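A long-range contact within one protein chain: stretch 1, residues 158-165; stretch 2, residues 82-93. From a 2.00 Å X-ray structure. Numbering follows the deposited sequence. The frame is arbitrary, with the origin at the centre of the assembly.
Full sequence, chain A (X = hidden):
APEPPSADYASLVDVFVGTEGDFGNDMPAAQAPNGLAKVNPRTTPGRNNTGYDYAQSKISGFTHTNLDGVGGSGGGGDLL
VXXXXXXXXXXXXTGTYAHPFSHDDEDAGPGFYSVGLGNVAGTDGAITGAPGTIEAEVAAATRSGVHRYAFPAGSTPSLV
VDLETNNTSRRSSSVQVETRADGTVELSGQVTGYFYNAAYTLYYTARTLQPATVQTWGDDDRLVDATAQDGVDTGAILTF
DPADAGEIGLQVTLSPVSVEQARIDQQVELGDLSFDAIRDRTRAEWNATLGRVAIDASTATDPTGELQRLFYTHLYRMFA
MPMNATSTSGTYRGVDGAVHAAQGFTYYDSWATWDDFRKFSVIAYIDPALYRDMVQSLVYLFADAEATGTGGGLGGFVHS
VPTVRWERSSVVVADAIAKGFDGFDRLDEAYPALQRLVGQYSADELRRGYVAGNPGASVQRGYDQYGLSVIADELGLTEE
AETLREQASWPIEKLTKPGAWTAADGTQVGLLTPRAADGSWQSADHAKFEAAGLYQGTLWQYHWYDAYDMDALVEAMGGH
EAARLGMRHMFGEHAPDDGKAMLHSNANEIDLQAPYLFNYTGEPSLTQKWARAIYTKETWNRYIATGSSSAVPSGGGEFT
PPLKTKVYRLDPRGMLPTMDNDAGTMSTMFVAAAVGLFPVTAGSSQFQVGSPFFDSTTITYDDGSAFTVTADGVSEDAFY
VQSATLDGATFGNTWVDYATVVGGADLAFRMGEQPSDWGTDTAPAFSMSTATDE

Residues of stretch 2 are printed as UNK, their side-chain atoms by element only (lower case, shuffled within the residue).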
# COMPACT_ATOMS: atom_id res chain seq x y z
N SER A 158 27.92 -21.52 5.70
CA SER A 158 26.84 -21.80 6.62
C SER A 158 25.70 -20.79 6.41
O SER A 158 25.93 -19.64 6.02
CB SER A 158 27.37 -21.76 8.06
OG SER A 158 26.31 -21.78 8.98
N LEU A 159 24.48 -21.24 6.65
CA LEU A 159 23.34 -20.35 6.63
C LEU A 159 22.64 -20.50 7.96
O LEU A 159 22.31 -21.61 8.35
CB LEU A 159 22.38 -20.71 5.48
CG LEU A 159 22.88 -20.59 4.04
CD1 LEU A 159 21.81 -20.99 3.05
CD2 LEU A 159 23.32 -19.16 3.73
N VAL A 160 22.46 -19.38 8.64
CA VAL A 160 21.69 -19.35 9.87
C VAL A 160 20.25 -19.08 9.46
O VAL A 160 20.01 -18.15 8.66
CB VAL A 160 22.18 -18.23 10.80
CG1 VAL A 160 21.23 -18.03 11.97
CG2 VAL A 160 23.59 -18.53 11.30
N VAL A 161 19.32 -19.87 9.97
CA VAL A 161 17.90 -19.63 9.75
C VAL A 161 17.35 -19.18 11.11
O VAL A 161 17.15 -19.99 11.99
CB VAL A 161 17.18 -20.89 9.20
CG1 VAL A 161 15.70 -20.62 8.93
CG2 VAL A 161 17.87 -21.43 7.93
N ASP A 162 17.16 -17.87 11.27
CA ASP A 162 16.73 -17.28 12.54
C ASP A 162 15.21 -17.08 12.55
O ASP A 162 14.66 -16.26 11.77
CB ASP A 162 17.46 -15.97 12.75
CG ASP A 162 17.35 -15.45 14.17
OD1 ASP A 162 16.30 -15.62 14.82
OD2 ASP A 162 18.34 -14.87 14.65
N LEU A 163 14.53 -17.81 13.42
CA LEU A 163 13.07 -17.79 13.44
C LEU A 163 12.48 -16.87 14.49
O LEU A 163 11.26 -16.84 14.70
CB LEU A 163 12.51 -19.21 13.60
CG LEU A 163 12.58 -20.16 12.39
CD1 LEU A 163 12.14 -19.47 11.09
CD2 LEU A 163 13.96 -20.67 12.22
N GLU A 164 13.34 -16.11 15.16
CA GLU A 164 12.86 -15.13 16.14
C GLU A 164 12.58 -13.78 15.47
O GLU A 164 11.63 -13.11 15.83
CB GLU A 164 13.85 -14.98 17.29
CG GLU A 164 13.29 -14.22 18.50
CD GLU A 164 13.35 -12.69 18.33
OE1 GLU A 164 14.11 -12.21 17.47
OE2 GLU A 164 12.62 -11.98 19.05
N THR A 165 13.42 -13.41 14.49
CA THR A 165 13.37 -12.10 13.81
C THR A 165 11.96 -11.72 13.36
O THR A 165 11.29 -12.50 12.67
CB THR A 165 14.33 -12.06 12.59
OG1 THR A 165 15.61 -12.56 12.97
CG2 THR A 165 14.48 -10.64 12.03
N UNK A 82 20.85 -15.86 7.08
CA UNK A 82 22.11 -15.14 7.16
C UNK A 82 23.27 -16.03 6.70
O UNK A 82 23.58 -17.03 7.37
c UNK A 82 21.28 -13.82 9.17
c UNK A 82 22.41 -14.67 8.62
c UNK A 82 23.73 -13.90 8.68
N UNK A 83 23.94 -15.66 5.58
CA UNK A 83 25.13 -16.39 5.16
C UNK A 83 26.35 -16.01 6.00
O UNK A 83 26.53 -14.83 6.33
c UNK A 83 23.63 -14.55 4.66
c UNK A 83 25.31 -15.93 3.71
c UNK A 83 24.80 -14.53 3.71
N UNK A 84 27.17 -16.99 6.35
CA UNK A 84 28.35 -16.75 7.18
C UNK A 84 29.40 -17.84 7.01
O UNK A 84 29.06 -18.99 6.69
o UNK A 84 29.13 -16.22 9.41
c UNK A 84 27.97 -16.61 8.67
c UNK A 84 27.39 -17.91 9.23
N UNK A 85 30.67 -17.48 7.19
CA UNK A 85 31.75 -18.47 7.22
C UNK A 85 32.14 -18.76 8.65
O UNK A 85 33.08 -19.52 8.91
c UNK A 85 32.96 -18.00 6.41
o UNK A 85 32.59 -17.75 5.08
N UNK A 86 31.43 -18.14 9.59
CA UNK A 86 31.65 -18.38 11.01
C UNK A 86 31.02 -19.67 11.51
O UNK A 86 30.29 -20.34 10.76
N UNK A 87 31.31 -19.98 12.77
CA UNK A 87 30.80 -21.14 13.50
C UNK A 87 30.10 -20.70 14.79
O UNK A 87 30.44 -19.65 15.35
o UNK A 87 32.59 -22.61 12.76
c UNK A 87 31.98 -22.05 13.91
N UNK A 88 29.18 -21.52 15.28
CA UNK A 88 28.46 -21.22 16.53
C UNK A 88 28.45 -22.41 17.49
O UNK A 88 28.47 -23.57 17.07
c UNK A 88 27.03 -20.77 16.22
c UNK A 88 26.98 -18.23 16.22
c UNK A 88 26.93 -19.43 15.50
c UNK A 88 26.74 -16.96 14.19
c UNK A 88 26.89 -17.00 15.56
c UNK A 88 26.80 -19.36 14.12
o UNK A 88 26.65 -15.74 13.55
c UNK A 88 26.69 -18.13 13.45
N UNK A 89 28.41 -22.11 18.79
CA UNK A 89 28.30 -23.13 19.85
C UNK A 89 27.08 -22.83 20.74
O UNK A 89 26.79 -23.58 21.67
o UNK A 89 29.76 -21.98 21.46
c UNK A 89 30.82 -23.52 19.95
c UNK A 89 29.58 -23.21 20.76
N UNK A 90 26.40 -21.72 20.44
CA UNK A 90 25.16 -21.33 21.12
C UNK A 90 24.32 -20.51 20.14
O UNK A 90 24.76 -20.24 19.01
c UNK A 90 25.44 -20.52 22.39
N UNK A 91 23.12 -20.11 20.56
CA UNK A 91 22.25 -19.28 19.72
C UNK A 91 23.03 -18.01 19.32
O UNK A 91 23.67 -17.40 20.17
c UNK A 91 20.96 -18.94 20.46
c UNK A 91 19.91 -16.61 19.88
c UNK A 91 19.96 -18.14 19.61
n UNK A 91 18.65 -16.11 19.32
n UNK A 91 17.28 -15.32 17.64
n UNK A 91 19.53 -15.63 17.23
c UNK A 91 18.49 -15.70 18.06
N UNK A 92 23.00 -17.65 18.02
CA UNK A 92 23.84 -16.53 17.56
C UNK A 92 23.45 -15.20 18.18
O UNK A 92 22.26 -14.94 18.37
c UNK A 92 22.45 -18.42 16.90
c UNK A 92 23.56 -16.50 16.06
c UNK A 92 23.25 -17.94 15.72
N UNK A 93 24.45 -14.40 18.53
CA UNK A 93 24.22 -12.98 18.79
C UNK A 93 23.97 -12.29 17.46
O UNK A 93 24.69 -12.53 16.49
O HOH W 1 27.67 -21.32 11.61

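Position 82 has three side-chain carbons, one carrying the other two. Its CB lies 4.2 Å from V160 CB. Its backbone N and O each pair with V160. A branch at CB with two methyls makes this V82.

Position 83 has three carbons that close a ring onto the backbone N. Its CB lies 3.8 Å from L159 CD2. This is P83. It sits opposite L159 in a non-hydrogen-bonded pair, where no N-H is needed.

Position 84 has one carbon carrying an oxygen and a carbon. The carbon branch packs against S158 CB. This is T84. Its CG2 lies 4.0 Å from S158 CB, and its OG1 accepts a bond from N of position 86 at 3.0 Å.

Position 85 has one carbon, then one oxygen. It points away from stretch 1. This is S85.

Position 86 has no side-chain atoms, so it is G86. A CB here would be crowded by T84 OG1. A water donates to G86 O at 2.9 Å and to S158 OG at 3.0 Å, bridging the stretches.

Position 87 again has one carbon and one oxygen, and touches nothing on stretch 1. This is S87.

Position 88 has one carbon, then a six-carbon ring bearing an oxygen. V160 CG2 approaches the ring obliquely. This is Y88, and its CE1 lies 3.8 Å from V160 CG2.

Position 89 has one carbon carrying an oxygen and a carbon, out of reach of stretch 1. This is T89.

Position 90 has a single carbon, also out of reach. This is A90.

Position 91 has three carbons, a nitrogen, then a carbon carrying two more nitrogens. The end meets the carboxylate of D162. This is R91. Its NH1 donates to D162 OD2 at 2.9 Å in a salt bridge, and its NH2 to D162 OD1 at 3.0 Å.

Position 92 has three carbons closing a ring onto N. The ring packs against V160. This is P92, with CG 4.3 Å from V160 CG1.

Position 93 has no side-chain atoms. This is G93.

The contact starts as an antiparallel strand pair. V82 N donates to V160 O, and V160 N to V82 O, both at 2.9 Å. T84 N donates to S158 O at 2.9 Å, while the return bond from S158 N to T84 O is weak. L159 and P83 share one face of the sheet; S158, V160, V82 and T84 share the other. Beyond the paired strands, Y88 and P92 pack against V160, and R91 ties the loop to D162.

Stretch 2, residues 82-93: VPTSGSYTARPG
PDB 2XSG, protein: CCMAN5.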